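Local coordinates for DNA damage response protein Rtt109, putative (Neosartorya fumigata, PDB 5ZB9) that probably acetylates lysine side chains of histone H3, using acetyl-CoA as the acetyl donor, at residues A[23-37]-A[50-62]. Numbering follows the deposited sequence.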
loop_
_atom_site.group_PDB
_atom_site.type_symbol
_atom_site.label_atom_id
_atom_site.label_comp_id
_atom_site.label_asym_id
_atom_site.label_seq_id
_atom_site.Cartn_x
_atom_site.Cartn_y
_atom_site.Cartn_z
ATOM N N VAL A 23 -9.528 10.632 -18.655
ATOM C CA VAL A 23 -8.841 11.263 -17.536
ATOM C C VAL A 23 -7.412 11.603 -17.926
ATOM O O VAL A 23 -6.906 11.130 -18.942
ATOM C CB VAL A 23 -8.821 10.353 -16.285
ATOM C CG1 VAL A 23 -10.241 10.048 -15.817
ATOM C CG2 VAL A 23 -8.053 9.069 -16.580
ATOM N N THR A 24 -6.762 12.422 -17.113
ATOM C CA THR A 24 -5.357 12.749 -17.316
ATOM C C THR A 24 -4.580 12.244 -16.110
ATOM O O THR A 24 -5.033 12.396 -14.977
ATOM C CB THR A 24 -5.143 14.267 -17.487
ATOM O OG1 THR A 24 -5.886 14.725 -18.623
ATOM C CG2 THR A 24 -3.669 14.601 -17.668
ATOM N N ILE A 25 -3.421 11.636 -16.348
ATOM C CA ILE A 25 -2.627 11.111 -15.249
ATOM C C ILE A 25 -1.238 11.732 -15.183
ATOM O O ILE A 25 -0.604 12.014 -16.205
ATOM C CB ILE A 25 -2.485 9.574 -15.334
ATOM C CG1 ILE A 25 -1.835 9.160 -16.654
ATOM C CG2 ILE A 25 -3.832 8.925 -15.189
ATOM C CD1 ILE A 25 -1.400 7.730 -16.679
ATOM N N ARG A 26 -0.780 11.956 -13.960
ATOM C CA ARG A 26 0.585 12.378 -13.725
ATOM C C ARG A 26 1.164 11.483 -12.639
ATOM O O ARG A 26 0.735 11.493 -11.484
ATOM C CB ARG A 26 0.651 13.859 -13.340
ATOM C CG ARG A 26 0.192 14.780 -14.471
ATOM C CD ARG A 26 0.149 16.261 -14.084
ATOM N NE ARG A 26 -0.178 17.098 -15.238
ATOM C CZ ARG A 26 -1.413 17.455 -15.583
ATOM N NH1 ARG A 26 -2.450 17.066 -14.856
ATOM N NH2 ARG A 26 -1.613 18.208 -16.655
ATOM N N HIS A 27 2.123 10.672 -13.045
ATOM C CA HIS A 27 2.784 9.750 -12.164
ATOM C C HIS A 27 4.196 10.273 -11.913
ATOM O O HIS A 27 5.015 10.331 -12.824
ATOM C CB HIS A 27 2.787 8.355 -12.800
ATOM C CG HIS A 27 3.629 7.351 -12.080
ATOM N ND1 HIS A 27 4.062 6.187 -12.677
ATOM C CD2 HIS A 27 4.120 7.331 -10.819
ATOM C CE1 HIS A 27 4.785 5.494 -11.815
ATOM N NE2 HIS A 27 4.838 6.169 -10.681
ATOM N N ILE A 28 4.484 10.689 -10.689
ATOM C CA ILE A 28 5.837 11.122 -10.406
ATOM C C ILE A 28 6.444 10.165 -9.401
ATOM O O ILE A 28 5.741 9.595 -8.576
ATOM C CB ILE A 28 5.896 12.584 -9.893
ATOM C CG1 ILE A 28 5.194 12.730 -8.551
ATOM C CG2 ILE A 28 5.271 13.544 -10.915
ATOM C CD1 ILE A 28 5.305 14.122 -7.991
ATOM N N SER A 29 7.748 9.956 -9.499
ATOM C CA SER A 29 8.420 9.045 -8.589
ATOM C C SER A 29 9.791 9.570 -8.201
ATOM O O SER A 29 10.275 10.548 -8.769
ATOM C CB SER A 29 8.544 7.650 -9.210
ATOM O OG SER A 29 9.498 7.624 -10.256
ATOM N N SER A 30 10.405 8.926 -7.218
ATOM C CA SER A 30 11.769 9.259 -6.831
ATOM C C SER A 30 12.633 8.016 -6.989
ATOM O O SER A 30 12.124 6.899 -6.990
ATOM C CB SER A 30 11.816 9.791 -5.398
ATOM O OG SER A 30 11.366 8.811 -4.481
ATOM N N ALA A 31 13.936 8.197 -7.147
ATOM C CA ALA A 31 14.804 7.043 -7.347
ATOM C C ALA A 31 14.965 6.353 -6.014
ATOM O O ALA A 31 14.848 7.005 -4.974
ATOM C CB ALA A 31 16.149 7.459 -7.915
ATOM N N PRO A 32 15.211 5.035 -6.032
ATOM C CA PRO A 32 15.405 4.301 -4.779
ATOM C C PRO A 32 16.524 4.919 -3.956
ATOM O O PRO A 32 17.602 5.176 -4.485
ATOM C CB PRO A 32 15.784 2.888 -5.240
ATOM C CG PRO A 32 15.275 2.784 -6.632
ATOM C CD PRO A 32 15.320 4.164 -7.215
ATOM N N SER A 33 16.260 5.180 -2.685
ATOM C CA SER A 33 17.282 5.703 -1.801
ATOM C C SER A 33 17.205 4.956 -0.481
ATOM O O SER A 33 16.149 4.430 -0.134
ATOM C CB SER A 33 17.114 7.212 -1.606
ATOM O OG SER A 33 15.842 7.518 -1.078
ATOM N N PRO A 34 18.329 4.888 0.249
ATOM C CA PRO A 34 18.367 4.123 1.495
ATOM C C PRO A 34 17.348 4.629 2.486
ATOM O O PRO A 34 17.098 5.828 2.532
ATOM C CB PRO A 34 19.792 4.360 2.009
ATOM C CG PRO A 34 20.576 4.690 0.798
ATOM C CD PRO A 34 19.640 5.489 -0.053
ATOM N N CYS A 35 16.758 3.727 3.259
ATOM C CA CYS A 35 15.793 4.132 4.267
ATOM C C CYS A 35 15.917 3.240 5.484
ATOM O O CYS A 35 16.640 2.244 5.466
ATOM C CB CYS A 35 14.363 4.082 3.710
ATOM S SG CYS A 35 13.777 2.410 3.334
ATOM N N VAL A 36 15.211 3.612 6.545
ATOM C CA VAL A 36 15.155 2.801 7.747
ATOM C C VAL A 36 14.424 1.508 7.422
ATOM O O VAL A 36 13.449 1.520 6.670
ATOM C CB VAL A 36 14.439 3.546 8.892
ATOM C CG1 VAL A 36 14.342 2.669 10.125
ATOM C CG2 VAL A 36 15.150 4.863 9.204
ATOM N N ALA A 37 14.907 0.397 7.969
ATOM C CA ALA A 37 14.284 -0.905 7.766
ATOM C C ALA A 37 12.818 -0.928 8.219
ATOM O O ALA A 37 12.427 -0.218 9.150
ATOM C CB ALA A 37 15.075 -1.989 8.503
ATOM N N THR A 50 17.885 -1.533 3.425
ATOM C CA THR A 50 16.582 -1.287 2.816
ATOM C C THR A 50 16.582 -0.014 1.973
ATOM O O THR A 50 17.116 1.023 2.379
ATOM C CB THR A 50 15.476 -1.189 3.904
ATOM O OG1 THR A 50 15.521 -2.348 4.749
ATOM C CG2 THR A 50 14.098 -1.090 3.277
ATOM N N PHE A 51 15.982 -0.092 0.792
ATOM C CA PHE A 51 15.828 1.090 -0.046
ATOM C C PHE A 51 14.352 1.393 -0.240
ATOM O O PHE A 51 13.520 0.488 -0.209
ATOM C CB PHE A 51 16.524 0.891 -1.394
ATOM C CG PHE A 51 18.014 0.741 -1.279
ATOM C CD1 PHE A 51 18.582 -0.496 -1.001
ATOM C CD2 PHE A 51 18.849 1.843 -1.429
ATOM C CE1 PHE A 51 19.956 -0.634 -0.882
ATOM C CE2 PHE A 51 20.224 1.711 -1.311
ATOM C CZ PHE A 51 20.779 0.469 -1.039
ATOM N N CYS A 52 14.020 2.665 -0.422
ATOM C CA CYS A 52 12.637 3.030 -0.673
ATOM C C CYS A 52 12.504 3.891 -1.917
ATOM O O CYS A 52 13.365 4.715 -2.213
ATOM C CB CYS A 52 12.032 3.759 0.529
ATOM S SG CYS A 52 10.250 4.044 0.356
ATOM N N GLU A 53 11.407 3.685 -2.634
ATOM C CA GLU A 53 11.100 4.419 -3.852
ATOM C C GLU A 53 9.699 5.007 -3.712
ATOM O O GLU A 53 8.746 4.269 -3.488
ATOM C CB GLU A 53 11.207 3.489 -5.070
ATOM C CG GLU A 53 10.789 4.076 -6.420
ATOM C CD GLU A 53 10.871 3.049 -7.562
ATOM O OE1 GLU A 53 11.317 1.913 -7.307
ATOM O OE2 GLU A 53 10.497 3.371 -8.716
ATOM N N ASN A 54 9.573 6.328 -3.810
ATOM C CA ASN A 54 8.261 6.968 -3.727
ATOM C C ASN A 54 7.546 7.012 -5.066
ATOM O O ASN A 54 8.165 7.266 -6.095
ATOM C CB ASN A 54 8.372 8.397 -3.198
ATOM C CG ASN A 54 8.996 8.473 -1.826
ATOM O OD1 ASN A 54 8.987 7.507 -1.065
ATOM N ND2 ASN A 54 9.540 9.634 -1.498
ATOM N N HIS A 55 6.239 6.773 -5.043
ATOM C CA HIS A 55 5.396 6.919 -6.224
ATOM C C HIS A 55 4.144 7.697 -5.887
ATOM O O HIS A 55 3.496 7.431 -4.875
ATOM C CB HIS A 55 4.990 5.564 -6.792
ATOM C CG HIS A 55 6.127 4.777 -7.350
ATOM N ND1 HIS A 55 6.508 4.861 -8.671
ATOM C CD2 HIS A 55 6.959 3.880 -6.773
ATOM C CE1 HIS A 55 7.530 4.051 -8.883
ATOM N NE2 HIS A 55 7.822 3.442 -7.746
ATOM N N PHE A 56 3.790 8.644 -6.745
ATOM C CA PHE A 56 2.548 9.371 -6.565
ATOM C C PHE A 56 1.808 9.523 -7.885
ATOM O O PHE A 56 2.376 9.944 -8.885
ATOM C CB PHE A 56 2.806 10.742 -5.953
ATOM C CG PHE A 56 1.562 11.550 -5.772
ATOM C CD1 PHE A 56 0.665 11.243 -4.765
ATOM C CD2 PHE A 56 1.280 12.609 -6.617
ATOM C CE1 PHE A 56 -0.487 11.978 -4.604
ATOM C CE2 PHE A 56 0.134 13.345 -6.458
ATOM C CZ PHE A 56 -0.754 13.031 -5.452
ATOM N N LEU A 57 0.531 9.169 -7.880
ATOM C CA LEU A 57 -0.297 9.298 -9.059
ATOM C C LEU A 57 -1.416 10.282 -8.793
ATOM O O LEU A 57 -2.227 10.073 -7.888
ATOM C CB LEU A 57 -0.881 7.942 -9.473
ATOM C CG LEU A 57 -1.973 7.979 -10.551
ATOM C CD1 LEU A 57 -1.411 8.444 -11.893
ATOM C CD2 LEU A 57 -2.652 6.620 -10.699
ATOM N N ALA A 58 -1.452 11.358 -9.572
ATOM C CA ALA A 58 -2.582 12.278 -9.552
ATOM C C ALA A 58 -3.425 12.066 -10.795
ATOM O O ALA A 58 -2.906 11.960 -11.915
ATOM C CB ALA A 58 -2.114 13.718 -9.461
ATOM N N VAL A 59 -4.732 11.986 -10.596
ATOM C CA VAL A 59 -5.639 11.766 -11.703
ATOM C C VAL A 59 -6.598 12.937 -11.786
ATOM O O VAL A 59 -7.191 13.337 -10.788
ATOM C CB VAL A 59 -6.423 10.449 -11.554
ATOM C CG1 VAL A 59 -7.312 10.220 -12.771
ATOM C CG2 VAL A 59 -5.458 9.280 -11.357
ATOM N N SER A 60 -6.731 13.497 -12.979
ATOM C CA SER A 60 -7.600 14.645 -13.163
ATOM C C SER A 60 -8.525 14.435 -14.346
ATOM O O SER A 60 -8.316 13.544 -15.172
ATOM C CB SER A 60 -6.778 15.925 -13.347
ATOM O OG SER A 60 -5.816 15.763 -14.376
ATOM N N ILE A 61 -9.566 15.254 -14.394
ATOM C CA ILE A 61 -10.478 15.280 -15.515
ATOM C C ILE A 61 -10.589 16.700 -16.048
ATOM O O ILE A 61 -10.298 17.660 -15.338
ATOM C CB ILE A 61 -11.864 14.775 -15.119
ATOM C CG1 ILE A 61 -12.406 15.616 -13.964
ATOM C CG2 ILE A 61 -11.794 13.313 -14.740
ATOM C CD1 ILE A 61 -13.837 15.329 -13.632
ATOM N N SER A 62 -11.002 16.822 -17.302
ATOM C CA SER A 62 -11.297 18.122 -17.898
ATOM C C SER A 62 -12.810 18.318 -17.985
ATOM O O SER A 62 -13.465 17.673 -18.805
ATOM C CB SER A 62 -10.664 18.239 -19.293
ATOM O OG SER A 62 -9.258 18.028 -19.254
HETATM O O HOH W 1 -8.615 14.731 -19.263
HETATM O O HOH W 2 -3.324 14.567 -13.401
HETATM O O HOH W 3 11.483 5.951 -9.648
HETATM O O HOH W 4 18.590 0.671 5.423
#
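Two neighbouring antiparallel strands of the central sheet of the acetyltransferase fold meet here, 23-35 pairing with 50-61. From Thr-24 to Ser-29 the pairing is regular: Thr-24/Ser-60, Arg-26/Ala-58 and Ile-28/Phe-56 are hydrogen-bonded pairs. Beyond the Ser-29/His-55 pair the regular register is lost, and the chains pair again one residue out of step, with Ser-33 opposite Cys-52. Between the two runs the side chain of Ser-30 stands in for a carbonyl: OG, placed between its own backbone N and carbonyl carbon (chi1 62°), accepts from Asn-54 N at 3.1 Å, while Ser-30 N donates to Asn-54 O. Water 3 ties Ser-29 OG, Ser-30 O and Glu-53 OE2 together beside it.

The face carrying Ile-25, His-27, Leu-57 and Val-59 packs on helix 111-127. There Leu-57 reaches across with CD1 to lie 3.8 Å from Ile-25 CB. The imidazoles of His-27 and His-55 meet rim to rim, planes at 37°, with a hydrogen bond of 2.9 Å between His-27 NE2 and His-55 ND1. CG of His-27 is anti to its N (chi1 171°), which carries the ring along the sheet to its partner; Phe-119 adds an edge-to-face contact.

On the other face Ile-28 lays CG1 alongside Phe-56 CB at 4.1 Å, under helix 421-432. Arg-26 extends toward Ser-60, and water 2 donates to both Ser-60 OG and Ala-58 O, but the guanidinium's salt bridge is with Glu-70, which also bonds Ser-60 OG. At the far end Cys-35 SG packs 3.6 Å from Cys-52 CB; these two cysteines form a disulfide in another structure of the protein but not here. The His-27/His-55 bond holds one proton, so one nitrogen must offer its lone pair, which would disfavour both rings being doubly protonated.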